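Local atomic coordinates of DCN1-like protein 3 (PDB entry 4GBA), a protein that contributes to the neddylation of cullins by helping to transfer NEDD8 from N-terminally acetylated E2 enzymes to cullin-RBX complexes through its DCUN1 domain. Residues 53-56 against 57-60. Residues are numbered along the deposited sequence; the frame is centred on the assembly and turned at random.
Sequences AATM and CKFT
The amide N of Lys-58 donates to Thr-55 O over 3.3 Å, and the N-H...O angle of 130° marks the bond as weak. It closes a type II beta turn from Thr-55 to Lys-58, in which Cys-57 takes the third position with a positive phi of 78°. Thr-55 O also lies 3.2 Å from Lys-58 O; as both are acceptors, nothing bonds them. On the flank of the turn, the CB atoms of Thr-55 and Lys-58 stand 4.4 Å apart, while the extended lysine chain leads away to a weak, long ion pair with Glu-20. At the corner, Cys-57 SG is anti to its carbonyl carbon (chi1 -59°), a rotation that turns it back toward Met-56, whose CB it approaches at 4.2 Å.

The two sides of the turn also meet where Ala-53 CB reaches the edge of the Phe-59 ring, in its plane and 4.0 Å from CD1. Phe-51 pairs edge-to-face with this ring, Met-28 and Phe-31 touch it, and the backbone of Phe-59, in strand 59-60, bonds to Ile-23 of the antiparallel strand 22-23. In this loop of the DCUN1 domain, which binds the acetylated E2, one weak bond spans the turn, and the side chains offered to the bound peptide are mainly apolar: Met-56 and Phe-59 pack on a modified side chain, Cys-57 on a polar one.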
# COMPACT_ATOMS: atom_id res chain seq x y z
N ALA A 53 6.44 7.22 -5.87
CA ALA A 53 6.25 6.55 -7.15
C ALA A 53 4.79 6.58 -7.66
O ALA A 53 4.47 7.18 -8.71
CB ALA A 53 6.76 5.14 -7.07
N ALA A 54 3.90 5.93 -6.92
CA ALA A 54 2.48 5.82 -7.31
C ALA A 54 2.18 4.95 -8.55
O ALA A 54 1.02 4.59 -8.80
CB ALA A 54 1.82 7.21 -7.42
N THR A 55 3.21 4.62 -9.33
CA THR A 55 3.10 3.58 -10.36
C THR A 55 3.84 2.31 -9.91
O THR A 55 5.07 2.30 -9.87
CB THR A 55 3.74 4.01 -11.68
OG1 THR A 55 3.44 5.39 -11.92
CG2 THR A 55 3.25 3.14 -12.84
N MET A 56 3.10 1.25 -9.59
CA MET A 56 3.72 0.02 -9.11
C MET A 56 4.74 -0.54 -10.07
O MET A 56 4.47 -0.61 -11.27
CB MET A 56 2.69 -1.06 -8.83
CG MET A 56 2.25 -1.10 -7.42
SD MET A 56 1.21 -2.52 -7.15
CE MET A 56 0.46 -2.09 -5.57
N CYS A 57 5.89 -0.95 -9.53
CA CYS A 57 6.91 -1.68 -10.27
C CYS A 57 7.72 -0.76 -11.13
O CYS A 57 8.34 -1.20 -12.10
CB CYS A 57 6.30 -2.79 -11.15
SG CYS A 57 5.34 -4.04 -10.28
N LYS A 58 7.70 0.53 -10.80
CA LYS A 58 8.44 1.49 -11.59
C LYS A 58 8.94 2.65 -10.74
O LYS A 58 8.19 3.20 -9.92
CB LYS A 58 7.56 2.00 -12.73
CG LYS A 58 8.19 3.14 -13.53
CD LYS A 58 7.31 3.52 -14.72
CE LYS A 58 7.87 4.73 -15.47
NZ LYS A 58 7.26 4.93 -16.83
N PHE A 59 10.21 2.99 -10.92
CA PHE A 59 10.77 4.24 -10.40
C PHE A 59 11.35 4.98 -11.59
O PHE A 59 12.31 4.50 -12.19
CB PHE A 59 11.93 3.99 -9.43
CG PHE A 59 11.56 3.27 -8.17
CD1 PHE A 59 10.36 3.53 -7.52
CD2 PHE A 59 12.43 2.33 -7.61
CE1 PHE A 59 10.03 2.89 -6.34
CE2 PHE A 59 12.10 1.67 -6.43
CZ PHE A 59 10.90 1.95 -5.80
N THR A 60 10.79 6.13 -11.94
CA THR A 60 11.42 6.96 -12.98
C THR A 60 12.76 7.47 -12.46
O THR A 60 13.00 7.51 -11.25
CB THR A 60 10.55 8.18 -13.36
OG1 THR A 60 10.49 9.07 -12.25
CG2 THR A 60 9.14 7.74 -13.75